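Long-range contacts in PlaB phospholipase (PDB 6ZTI), which probably hydrolyses phospholipids as an alpha/beta hydrolase linked to Legionella virulence, its activity controlled by NAD(H)-mediated tetramerization: residues 128-138 with 219-230; 338-347 with 389-399. One frame throughout, in Å; residues are numbered along the deposited sequence. Where two conformers were deposited one is given.

Contact 1: residues 128-138 with 219-230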
loop_
_atom_site.group_PDB
_atom_site.type_symbol
_atom_site.label_atom_id
_atom_site.label_comp_id
_atom_site.label_asym_id
_atom_site.label_seq_id
_atom_site.Cartn_x
_atom_site.Cartn_y
_atom_site.Cartn_z
ATOM N N MET B 128 -38.820 -0.290 -6.169
ATOM C CA MET B 128 -37.513 -0.797 -5.768
ATOM C C MET B 128 -37.689 -1.861 -4.699
ATOM O O MET B 128 -38.268 -1.585 -3.646
ATOM C CB MET B 128 -36.644 0.341 -5.231
ATOM C CG MET B 128 -36.134 1.289 -6.305
ATOM S SD MET B 128 -35.392 2.746 -5.561
ATOM C CE MET B 128 -36.870 3.669 -5.148
ATOM N N LEU B 129 -37.183 -3.067 -4.967
ATOM C CA LEU B 129 -37.218 -4.178 -4.027
ATOM C C LEU B 129 -35.844 -4.333 -3.381
ATOM O O LEU B 129 -34.840 -4.542 -4.076
ATOM C CB LEU B 129 -37.625 -5.477 -4.725
ATOM C CG LEU B 129 -38.868 -5.438 -5.621
ATOM C CD1 LEU B 129 -39.121 -6.771 -6.343
ATOM C CD2 LEU B 129 -40.101 -5.055 -4.812
ATOM N N ALA B 130 -35.805 -4.227 -2.051
ATOM C CA ALA B 130 -34.579 -4.296 -1.256
ATOM C C ALA B 130 -33.427 -3.559 -1.934
ATOM O O ALA B 130 -32.339 -4.127 -2.084
ATOM C CB ALA B 130 -34.186 -5.749 -1.001
ATOM N N PRO B 131 -33.624 -2.301 -2.330
ATOM C CA PRO B 131 -32.551 -1.554 -2.999
ATOM C C PRO B 131 -31.449 -1.157 -2.041
ATOM O O PRO B 131 -31.714 -0.763 -0.902
ATOM C CB PRO B 131 -33.270 -0.309 -3.519
ATOM C CG PRO B 131 -34.296 -0.071 -2.457
ATOM C CD PRO B 131 -34.789 -1.440 -2.062
ATOM N N ALA B 132 -30.204 -1.215 -2.529
ATOM C CA ALA B 132 -29.033 -0.808 -1.744
ATOM C C ALA B 132 -28.791 0.694 -1.906
ATOM O O ALA B 132 -27.715 1.154 -2.291
ATOM C CB ALA B 132 -27.807 -1.614 -2.156
ATOM N N ASN B 133 -29.827 1.470 -1.576
ATOM C CA ASN B 133 -29.802 2.897 -1.881
ATOM C C ASN B 133 -28.755 3.645 -1.075
ATOM O O ASN B 133 -28.227 4.653 -1.554
ATOM C CB ASN B 133 -31.180 3.504 -1.663
ATOM C CG ASN B 133 -32.113 3.216 -2.818
ATOM O OD1 ASN B 133 -31.724 3.292 -3.989
ATOM N ND2 ASN B 133 -33.342 2.864 -2.501
ATOM N N HIS B 134 -28.443 3.190 0.140
ATOM C CA HIS B 134 -27.370 3.785 0.922
ATOM C C HIS B 134 -26.209 2.809 1.114
ATOM O O HIS B 134 -25.407 2.981 2.032
ATOM C CB HIS B 134 -27.897 4.273 2.272
ATOM C CG HIS B 134 -28.973 5.308 2.157
ATOM N ND1 HIS B 134 -28.706 6.659 2.031
ATOM C CD2 HIS B 134 -30.319 5.188 2.139
ATOM C CE1 HIS B 134 -29.846 7.320 1.941
ATOM N NE2 HIS B 134 -30.839 6.451 2.015
ATOM N N GLY B 135 -26.121 1.778 0.278
ATOM C CA GLY B 135 -24.984 0.872 0.265
ATOM C C GLY B 135 -25.278 -0.448 0.954
ATOM O O GLY B 135 -26.341 -0.669 1.541
ATOM N N SER B 136 -24.285 -1.335 0.877
ATOM C CA SER B 136 -24.311 -2.653 1.501
ATOM C C SER B 136 -23.038 -2.844 2.309
ATOM O O SER B 136 -21.938 -2.644 1.790
ATOM C CB SER B 136 -24.412 -3.775 0.463
ATOM O OG SER B 136 -24.122 -5.033 1.058
ATOM N N ALA B 137 -23.190 -3.248 3.569
ATOM C CA ALA B 137 -22.026 -3.491 4.413
ATOM C C ALA B 137 -21.123 -4.563 3.830
ATOM O O ALA B 137 -19.920 -4.577 4.118
ATOM C CB ALA B 137 -22.484 -3.889 5.815
ATOM N N LEU B 138 -21.675 -5.450 2.999
ATOM C CA LEU B 138 -20.910 -6.549 2.440
ATOM C C LEU B 138 -19.921 -6.096 1.370
ATOM O O LEU B 138 -18.951 -6.815 1.098
ATOM C CB LEU B 138 -21.855 -7.588 1.839
ATOM C CG LEU B 138 -22.690 -8.463 2.770
ATOM C CD1 LEU B 138 -23.615 -9.335 1.952
ATOM C CD2 LEU B 138 -21.780 -9.322 3.607
ATOM N N GLY B 219 -29.913 -9.869 5.099
ATOM C CA GLY B 219 -28.739 -10.613 4.728
ATOM C C GLY B 219 -27.811 -9.864 3.800
ATOM O O GLY B 219 -26.638 -10.224 3.702
ATOM N N VAL B 220 -28.308 -8.834 3.114
ATOM C CA VAL B 220 -27.489 -8.099 2.159
ATOM C C VAL B 220 -27.637 -6.597 2.368
ATOM O O VAL B 220 -26.647 -5.869 2.338
ATOM C CB VAL B 220 -27.853 -8.488 0.714
ATOM C CG1 VAL B 220 -27.082 -7.645 -0.285
ATOM C CG2 VAL B 220 -27.599 -9.951 0.486
ATOM N N VAL B 221 -28.865 -6.116 2.561
ATOM C CA VAL B 221 -29.138 -4.691 2.698
ATOM C C VAL B 221 -29.874 -4.452 4.002
ATOM O O VAL B 221 -30.841 -5.151 4.321
ATOM C CB VAL B 221 -29.950 -4.140 1.508
ATOM C CG1 VAL B 221 -29.092 -4.084 0.267
ATOM C CG2 VAL B 221 -31.196 -4.986 1.257
ATOM N N ARG B 222 -29.419 -3.459 4.749
ATOM C CA ARG B 222 -30.110 -3.056 5.956
ATOM C C ARG B 222 -31.400 -2.334 5.583
ATOM O O ARG B 222 -31.435 -1.560 4.625
ATOM C CB ARG B 222 -29.199 -2.151 6.784
ATOM C CG ARG B 222 -27.868 -2.807 7.145
ATOM C CD ARG B 222 -26.827 -1.798 7.539
ATOM N NE ARG B 222 -25.744 -2.423 8.285
ATOM C CZ ARG B 222 -24.605 -1.824 8.626
ATOM N NH1 ARG B 222 -24.374 -0.571 8.275
ATOM N NH2 ARG B 222 -23.686 -2.492 9.319
ATOM N N VAL B 223 -32.472 -2.596 6.338
ATOM C CA VAL B 223 -33.730 -1.885 6.099
ATOM C C VAL B 223 -33.467 -0.393 5.968
ATOM O O VAL B 223 -33.974 0.277 5.065
ATOM C CB VAL B 223 -34.741 -2.172 7.224
ATOM C CG1 VAL B 223 -36.016 -1.351 7.033
ATOM C CG2 VAL B 223 -35.080 -3.652 7.310
ATOM N N ALA B 224 -32.698 0.161 6.897
ATOM C CA ALA B 224 -32.474 1.594 6.870
ATOM C C ALA B 224 -31.731 2.029 5.616
ATOM O O ALA B 224 -31.918 3.159 5.154
ATOM C CB ALA B 224 -31.697 2.041 8.114
ATOM N N ALA B 225 -30.895 1.159 5.046
ATOM C CA ALA B 225 -30.192 1.521 3.823
ATOM C C ALA B 225 -31.052 1.411 2.572
ATOM O O ALA B 225 -30.584 1.796 1.493
ATOM C CB ALA B 225 -28.953 0.659 3.633
ATOM N N THR B 226 -32.283 0.900 2.673
ATOM C CA THR B 226 -33.163 0.888 1.508
ATOM C C THR B 226 -34.021 2.144 1.413
ATOM O O THR B 226 -34.480 2.491 0.320
ATOM C CB THR B 226 -34.112 -0.321 1.510
ATOM O OG1 THR B 226 -35.107 -0.174 2.536
ATOM C CG2 THR B 226 -33.383 -1.627 1.705
ATOM N N ASN B 227 -34.247 2.820 2.532
ATOM C CA ASN B 227 -35.287 3.828 2.634
ATOM C C ASN B 227 -34.870 5.112 1.929
ATOM O O ASN B 227 -33.825 5.691 2.239
ATOM C CB ASN B 227 -35.581 4.103 4.103
ATOM C CG ASN B 227 -36.952 4.673 4.326
ATOM O OD1 ASN B 227 -37.567 5.233 3.424
ATOM N ND2 ASN B 227 -37.440 4.544 5.549
ATOM N N MET B 228 -35.706 5.581 1.009
ATOM C CA MET B 228 -35.449 6.868 0.368
ATOM C C MET B 228 -35.977 8.052 1.165
ATOM O O MET B 228 -35.890 9.186 0.686
ATOM C CB MET B 228 -36.049 6.870 -1.034
ATOM C CG MET B 228 -35.285 5.982 -1.971
ATOM S SD MET B 228 -33.599 6.529 -2.254
ATOM C CE MET B 228 -33.910 8.151 -2.962
ATOM N N ASN B 229 -36.529 7.818 2.351
ATOM C CA ASN B 229 -36.868 8.877 3.297
ATOM C C ASN B 229 -35.650 9.046 4.195
ATOM O O ASN B 229 -35.389 8.207 5.059
ATOM C CB ASN B 229 -38.110 8.520 4.115
ATOM C CG ASN B 229 -39.350 8.305 3.253
ATOM O OD1 ASN B 229 -39.878 9.240 2.649
ATOM N ND2 ASN B 229 -39.832 7.079 3.218
ATOM N N TYR B 230 -34.865 10.099 3.962
ATOM C CA TYR B 230 -33.675 10.348 4.765
ATOM C C TYR B 230 -33.424 11.848 4.818
ATOM O O TYR B 230 -33.979 12.622 4.036
ATOM C CB TYR B 230 -32.444 9.627 4.202
ATOM C CG TYR B 230 -32.158 9.940 2.742
ATOM C CD1 TYR B 230 -32.768 9.209 1.739
ATOM C CD2 TYR B 230 -31.277 10.951 2.366
ATOM C CE1 TYR B 230 -32.528 9.468 0.413
ATOM C CE2 TYR B 230 -31.021 11.211 1.015
ATOM C CZ TYR B 230 -31.665 10.459 0.050
ATOM O OH TYR B 230 -31.479 10.675 -1.291
HETATM O O HOH W 1 -27.071 -2.126 3.856
HETATM O O HOH W 2 -25.712 -4.349 4.511
#
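His134 turns the edge of its imidazole onto one face of the Tyr230 ring in a T-shaped pair, the planes at 86° and the centroids 4.6 Å apart. NE2 of His134 also donates to Asn227 O at 3.1 Å, with the acceptor close to the ring plane, so this bond and the aromatic face together fix the rotation of the imidazole. Tyr230 is itself held by a bond from its OH to Asn177 O. Next door, Asn133 ND2 reaches Thr226 O at 3.1 Å in the plane of the amide and almost straight (169°), while a weak bond runs from ND2 to Met128 SD. OD1 accepts from Arg107, which sets which way round the amide sits. Met228, folded back on itself, crosses this amide at about a right angle and brings SD to 3.7 Å from Asn133 CG.

The loop carrying Asn133 and His134 leaves the C-terminal end of strand 123-129 in the parallel sheet of the alpha/beta hydrolase fold. Pro131 CD packs on Thr226 CB at 3.8 Å. Thr226 OG1, lodged between its own N and carbonyl carbon (chi1 71°), bonds instead to Val223 O, leaving CG2 to face the proline carbonyl. In the conformer given, Val221 sets CG2 against Ala130 CB and CG1 against Ala132 CB. Ser136 OG donates to Val220 O at 3.0 Å and accepts from Leu138 N in an ST turn; a water joins that same carbonyl to Ala137 N. Ala137 CB sits over the rim of one face of the Arg222 guanidinium, which forms salt bridges with Asp380 and Glu214.

Contact 2: residues 338-347 with 389-399. With SND (thionicotinamide-adenine-dinucleotide), chain O.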
loop_
_atom_site.group_PDB
_atom_site.type_symbol
_atom_site.label_atom_id
_atom_site.label_comp_id
_atom_site.label_asym_id
_atom_site.label_seq_id
_atom_site.Cartn_x
_atom_site.Cartn_y
_atom_site.Cartn_z
ATOM N N ASN B 338 -34.813 -5.495 16.362
ATOM C CA ASN B 338 -35.506 -4.258 16.699
ATOM C C ASN B 338 -35.642 -3.424 15.433
ATOM O O ASN B 338 -35.812 -3.981 14.348
ATOM C CB ASN B 338 -34.765 -3.509 17.808
ATOM C CG ASN B 338 -34.854 -4.225 19.150
ATOM O OD1 ASN B 338 -35.915 -4.708 19.533
ATOM N ND2 ASN B 338 -33.733 -4.324 19.848
ATOM N N ARG B 339 -35.589 -2.100 15.557
ATOM C CA ARG B 339 -35.521 -1.186 14.428
ATOM C C ARG B 339 -34.239 -0.384 14.565
ATOM O O ARG B 339 -33.798 -0.097 15.682
ATOM C CB ARG B 339 -36.755 -0.288 14.379
ATOM C CG ARG B 339 -38.036 -1.061 14.579
ATOM C CD ARG B 339 -39.236 -0.180 14.636
ATOM N NE ARG B 339 -39.156 0.788 15.719
ATOM C CZ ARG B 339 -39.978 1.819 15.845
ATOM N NH1 ARG B 339 -40.954 2.003 14.964
ATOM N NH2 ARG B 339 -39.822 2.663 16.854
ATOM N N TYR B 340 -33.615 -0.060 13.429
ATOM C CA TYR B 340 -32.253 0.455 13.419
ATOM C C TYR B 340 -32.128 1.735 12.596
ATOM O O TYR B 340 -32.921 1.992 11.689
ATOM C CB TYR B 340 -31.284 -0.644 12.894
ATOM C CG TYR B 340 -31.432 -1.944 13.674
ATOM C CD1 TYR B 340 -32.415 -2.852 13.353
ATOM C CD2 TYR B 340 -30.611 -2.237 14.761
ATOM C CE1 TYR B 340 -32.576 -4.020 14.070
ATOM C CE2 TYR B 340 -30.771 -3.394 15.484
ATOM C CZ TYR B 340 -31.755 -4.284 15.127
ATOM O OH TYR B 340 -31.944 -5.447 15.816
ATOM N N SER B 341 -31.127 2.552 12.951
ATOM C CA SER B 341 -30.793 3.790 12.261
ATOM C C SER B 341 -29.354 3.708 11.769
ATOM O O SER B 341 -28.492 3.133 12.441
ATOM C CB SER B 341 -30.959 5.005 13.169
ATOM O OG SER B 341 -32.253 5.046 13.750
ATOM N N MET B 342 -29.095 4.272 10.592
ATOM C CA MET B 342 -27.760 4.305 10.020
ATOM C C MET B 342 -27.337 5.756 9.863
ATOM O O MET B 342 -28.119 6.600 9.411
ATOM C CB MET B 342 -27.721 3.571 8.683
ATOM C CG MET B 342 -26.335 3.295 8.198
ATOM S SD MET B 342 -26.272 2.032 6.936
ATOM C CE MET B 342 -26.283 3.051 5.475
ATOM N N ILE B 343 -26.124 6.049 10.290
ATOM C CA ILE B 343 -25.545 7.372 10.175
ATOM C C ILE B 343 -24.346 7.254 9.255
ATOM O O ILE B 343 -23.485 6.391 9.461
ATOM C CB ILE B 343 -25.125 7.935 11.542
ATOM C CG1 ILE B 343 -26.246 7.781 12.565
ATOM C CG2 ILE B 343 -24.708 9.413 11.379
ATOM C CD1 ILE B 343 -25.899 8.380 13.922
ATOM N N ILE B 344 -24.298 8.092 8.231
ATOM C CA ILE B 344 -23.127 8.205 7.369
ATOM C C ILE B 344 -22.502 9.561 7.674
ATOM O O ILE B 344 -23.109 10.602 7.398
ATOM C CB ILE B 344 -23.483 8.076 5.879
ATOM C CG1 ILE B 344 -24.189 6.751 5.606
ATOM C CG2 ILE B 344 -22.196 8.151 4.997
ATOM C CD1 ILE B 344 -24.867 6.686 4.236
ATOM N N PHE B 345 -21.304 9.558 8.251
ATOM C CA PHE B 345 -20.596 10.794 8.562
ATOM C C PHE B 345 -19.643 11.140 7.433
ATOM O O PHE B 345 -18.925 10.277 6.913
ATOM C CB PHE B 345 -19.789 10.708 9.863
ATOM C CG PHE B 345 -20.615 10.501 11.104
ATOM C CD1 PHE B 345 -21.116 11.570 11.811
ATOM C CD2 PHE B 345 -20.828 9.229 11.595
ATOM C CE1 PHE B 345 -21.848 11.367 12.953
ATOM C CE2 PHE B 345 -21.566 9.020 12.728
ATOM C CZ PHE B 345 -22.070 10.085 13.412
ATOM N N ARG B 346 -19.644 12.415 7.068
ATOM C CA ARG B 346 -18.709 12.990 6.118
ATOM C C ARG B 346 -17.990 14.123 6.823
ATOM O O ARG B 346 -18.621 15.115 7.202
ATOM C CB ARG B 346 -19.432 13.501 4.883
ATOM C CG ARG B 346 -18.494 13.974 3.815
ATOM C CD ARG B 346 -19.226 14.755 2.758
ATOM N NE ARG B 346 -18.377 14.992 1.600
ATOM C CZ ARG B 346 -18.589 15.954 0.715
ATOM N NH1 ARG B 346 -19.629 16.772 0.857
ATOM N NH2 ARG B 346 -17.770 16.087 -0.316
ATOM N N LEU B 347 -16.685 13.971 6.997
ATOM C CA LEU B 347 -15.854 14.929 7.717
ATOM C C LEU B 347 -14.981 15.703 6.742
ATOM O O LEU B 347 -14.096 15.126 6.099
ATOM C CB LEU B 347 -14.980 14.204 8.737
ATOM C CG LEU B 347 -14.956 14.659 10.193
ATOM C CD1 LEU B 347 -15.172 16.162 10.329
ATOM C CD2 LEU B 347 -15.982 13.867 10.991
ATOM N N GLY B 389 -12.519 9.841 5.415
ATOM C CA GLY B 389 -13.440 10.764 6.033
ATOM C C GLY B 389 -14.878 10.304 5.986
ATOM O O GLY B 389 -15.783 11.088 6.269
ATOM N N LYS B 390 -15.128 9.063 5.580
ATOM C CA LYS B 390 -16.480 8.534 5.485
ATOM C C LYS B 390 -16.616 7.374 6.460
ATOM O O LYS B 390 -15.927 6.357 6.327
ATOM C CB LYS B 390 -16.806 8.105 4.056
ATOM C CG LYS B 390 -16.638 9.225 3.041
ATOM C CD LYS B 390 -17.507 10.448 3.305
ATOM C CE LYS B 390 -18.967 10.159 3.130
ATOM N NZ LYS B 390 -19.322 9.834 1.721
ATOM N N LEU B 391 -17.508 7.530 7.428
ATOM C CA LEU B 391 -17.631 6.607 8.547
ATOM C C LEU B 391 -19.106 6.321 8.758
ATOM O O LEU B 391 -19.897 7.253 8.911
ATOM C CB LEU B 391 -16.991 7.206 9.810
ATOM C CG LEU B 391 -17.141 6.434 11.119
ATOM C CD1 LEU B 391 -16.308 5.165 11.070
ATOM C CD2 LEU B 391 -16.736 7.290 12.297
ATOM N N THR B 392 -19.486 5.044 8.755
ATOM C CA THR B 392 -20.887 4.659 8.869
ATOM C C THR B 392 -21.108 3.914 10.181
ATOM O O THR B 392 -20.471 2.885 10.432
ATOM C CB THR B 392 -21.312 3.808 7.664
ATOM O OG1 THR B 392 -21.195 4.584 6.457
ATOM C CG2 THR B 392 -22.730 3.368 7.805
ATOM N N TYR B 393 -22.015 4.424 11.004
ATOM C CA TYR B 393 -22.457 3.746 12.215
ATOM C C TYR B 393 -23.854 3.194 12.000
ATOM O O TYR B 393 -24.692 3.832 11.364
ATOM C CB TYR B 393 -22.486 4.693 13.425
ATOM C CG TYR B 393 -21.261 4.620 14.327
ATOM C CD1 TYR B 393 -20.017 4.990 13.865
ATOM C CD2 TYR B 393 -21.370 4.203 15.639
ATOM C CE1 TYR B 393 -18.905 4.927 14.675
ATOM C CE2 TYR B 393 -20.256 4.140 16.469
ATOM C CZ TYR B 393 -19.032 4.512 15.985
ATOM O OH TYR B 393 -17.923 4.450 16.805
ATOM N N PHE B 394 -24.101 2.027 12.575
ATOM C CA PHE B 394 -25.384 1.351 12.545
ATOM C C PHE B 394 -25.810 1.137 13.987
ATOM O O PHE B 394 -25.080 0.501 14.765
ATOM C CB PHE B 394 -25.241 0.030 11.783
ATOM C CG PHE B 394 -26.541 -0.616 11.404
ATOM C CD1 PHE B 394 -27.572 0.130 10.839
ATOM C CD2 PHE B 394 -26.711 -1.981 11.565
ATOM C CE1 PHE B 394 -28.747 -0.476 10.491
ATOM C CE2 PHE B 394 -27.882 -2.588 11.211
ATOM C CZ PHE B 394 -28.906 -1.834 10.681
ATOM N N LEU B 395 -26.981 1.664 14.339
ATOM C CA LEU B 395 -27.418 1.765 15.718
ATOM C C LEU B 395 -28.793 1.147 15.888
ATOM O O LEU B 395 -29.624 1.161 14.972
ATOM C CB LEU B 395 -27.495 3.231 16.188
ATOM C CG LEU B 395 -26.272 4.100 15.922
ATOM C CD1 LEU B 395 -26.605 5.536 16.341
ATOM C CD2 LEU B 395 -25.049 3.588 16.638
ATOM N N ASP B 396 -29.032 0.646 17.096
ATOM C CA ASP B 396 -30.338 0.134 17.484
ATOM C C ASP B 396 -31.175 1.316 17.948
ATOM O O ASP B 396 -30.933 1.885 19.016
ATOM C CB ASP B 396 -30.194 -0.924 18.575
ATOM C CG ASP B 396 -31.500 -1.618 18.907
ATOM O OD1 ASP B 396 -32.548 -0.941 18.956
ATOM O OD2 ASP B 396 -31.480 -2.851 19.126
ATOM N N TYR B 397 -32.162 1.692 17.146
ATOM C CA TYR B 397 -32.939 2.874 17.475
ATOM C C TYR B 397 -33.792 2.656 18.717
ATOM O O TYR B 397 -33.967 3.568 19.527
ATOM C CB TYR B 397 -33.828 3.269 16.306
ATOM C CG TYR B 397 -34.718 4.435 16.662
ATOM C CD1 TYR B 397 -35.957 4.230 17.251
ATOM C CD2 TYR B 397 -34.300 5.747 16.447
ATOM C CE1 TYR B 397 -36.768 5.292 17.593
ATOM C CE2 TYR B 397 -35.105 6.817 16.788
ATOM C CZ TYR B 397 -36.337 6.580 17.368
ATOM O OH TYR B 397 -37.162 7.629 17.709
ATOM N N ASP B 398 -34.372 1.476 18.862
ATOM C CA ASP B 398 -35.270 1.269 19.991
ATOM C C ASP B 398 -34.509 1.251 21.307
ATOM O O ASP B 398 -35.041 1.683 22.329
ATOM C CB ASP B 398 -36.063 -0.022 19.789
ATOM C CG ASP B 398 -37.031 0.075 18.622
ATOM O OD1 ASP B 398 -37.752 1.092 18.521
ATOM O OD2 ASP B 398 -37.052 -0.852 17.794
ATOM N N ILE B 399 -33.265 0.780 21.302
ATOM C CA ILE B 399 -32.469 0.813 22.521
ATOM C C ILE B 399 -32.030 2.239 22.822
ATOM O O ILE B 399 -32.015 2.670 23.982
ATOM C CB ILE B 399 -31.270 -0.146 22.387
ATOM C CG1 ILE B 399 -31.759 -1.597 22.443
ATOM C CG2 ILE B 399 -30.219 0.154 23.459
ATOM C CD1 ILE B 399 -30.692 -2.658 22.236
HETATM P PA SND O . -12.800 -0.962 12.963
HETATM O O1A SND O . -13.239 -1.833 11.849
HETATM O O2A SND O . -13.728 -0.926 14.166
HETATM O O5B SND O . -12.572 0.579 12.506
HETATM C C5B SND O . -11.987 0.820 11.211
HETATM C C4B SND O . -11.415 2.214 11.160
HETATM O O4B SND O . -12.451 3.179 11.454
HETATM C C3B SND O . -10.283 2.497 12.148
HETATM O O3B SND O . -9.294 3.328 11.549
HETATM C C2B SND O . -11.011 3.205 13.286
HETATM O O2B SND O . -10.170 4.061 14.046
HETATM C C1B SND O . -12.017 4.028 12.495
HETATM N N9A SND O . -13.177 4.432 13.274
HETATM C C8A SND O . -14.185 3.622 13.725
HETATM N N7A SND O . -15.030 4.217 14.533
HETATM C C5A SND O . -14.544 5.511 14.615
HETATM C C6A SND O . -14.955 6.628 15.364
HETATM N N6A SND O . -16.047 6.639 16.138
HETATM N N1A SND O . -14.212 7.750 15.274
HETATM C C2A SND O . -13.158 7.760 14.454
HETATM N N3A SND O . -12.685 6.776 13.685
HETATM C C4A SND O . -13.415 5.665 13.830
HETATM O O3 SND O . -11.373 -1.420 13.488
HETATM P PN SND O . -10.251 -0.875 14.489
HETATM O O1N SND O . -10.885 -0.008 15.506
HETATM O O2N SND O . -9.148 -0.328 13.669
HETATM O O5D SND O . -9.844 -2.289 15.132
HETATM C C5D SND O . -8.819 -3.111 14.526
HETATM C C4D SND O . -9.138 -4.588 14.680
HETATM O O4D SND O . -9.456 -4.889 16.061
HETATM C C3D SND O . -10.329 -5.112 13.877
HETATM O O3D SND O . -10.132 -6.495 13.563
HETATM C C2D SND O . -11.478 -4.927 14.868
HETATM O O2D SND O . -12.587 -5.769 14.583
HETATM C C1D SND O . -10.781 -5.350 16.155
HETATM N N1N SND O . -11.442 -4.675 17.351
HETATM C C2N SND O . -11.046 -3.426 17.653
HETATM C C3N SND O . -11.562 -2.786 18.760
HETATM C C7N SND O . -11.049 -1.448 19.161
HETATM S S7N SND O . -10.595 -1.146 20.731
HETATM N N7N SND O . -10.914 -0.549 18.208
HETATM C C4N SND O . -12.497 -3.457 19.542
HETATM C C5N SND O . -12.899 -4.734 19.199
HETATM C C6N SND O . -12.359 -5.334 18.086
#
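Arg339 forms a side-on salt bridge with Asp398, the guanidinium and carboxylate nearly coplanar (8° apart), with NH2 of Arg339 3.1 Å from OD1 of Asp398. NE shares that oxygen, and the backbone N of Arg339 bonds to Asp398 OD2 at 2.9 Å. This clasp continues an antiparallel beta ladder, strands 340-347 and 390-396 of the mixed sheet, into the first turn of helix 397-404. Asp396 is the N-cap: its OD1 accepts from Ile399 N, while OD2 uses its syn lone pair for Asn338 ND2 at 2.8 Å.

On the sheet face of Tyr340, Met342 and Ile344, the Phe394 ring leans diagonally across the ladder. With CG anti to the backbone N (chi1 -167°), its CZ comes 3.5 Å from Tyr340 CB. The two rings, 30° from parallel, are slid apart and barely overlap, and Met342 SD approaches Phe394 obliquely as a Met-aromatic contact.

The other face carries Ile343, Phe345, Leu391 and Tyr393 and meets thio-NAD. Leu391 CD2 packs 3.6 Å from adenine C6A, and Tyr393 OH accepts from N6A of that adenine at 3.0 Å while also bonding to N3A of another thio-NAD.

How the contacts relate
From the N terminus, the chain builds the first strands of the parallel sheet before contact 1 closes a loop of 80 residues that includes strand 191-197 and helices 142-146, 160-166 and 171-180. The segment 219-230 then leads directly into strand 231-238 of the mixed sheet. Contact 2 opens only later and closes a shorter loop of 41 residues containing strands 358-364 and 378-383, so the two loops follow in series. They nevertheless meet in space, with centres about 13 Å apart: Arg222 of contact 1 forms a cation-pi interaction with Phe394 of contact 2, so that the loops beyond strand 123-129 of the parallel sheet pack on the mixed sheet.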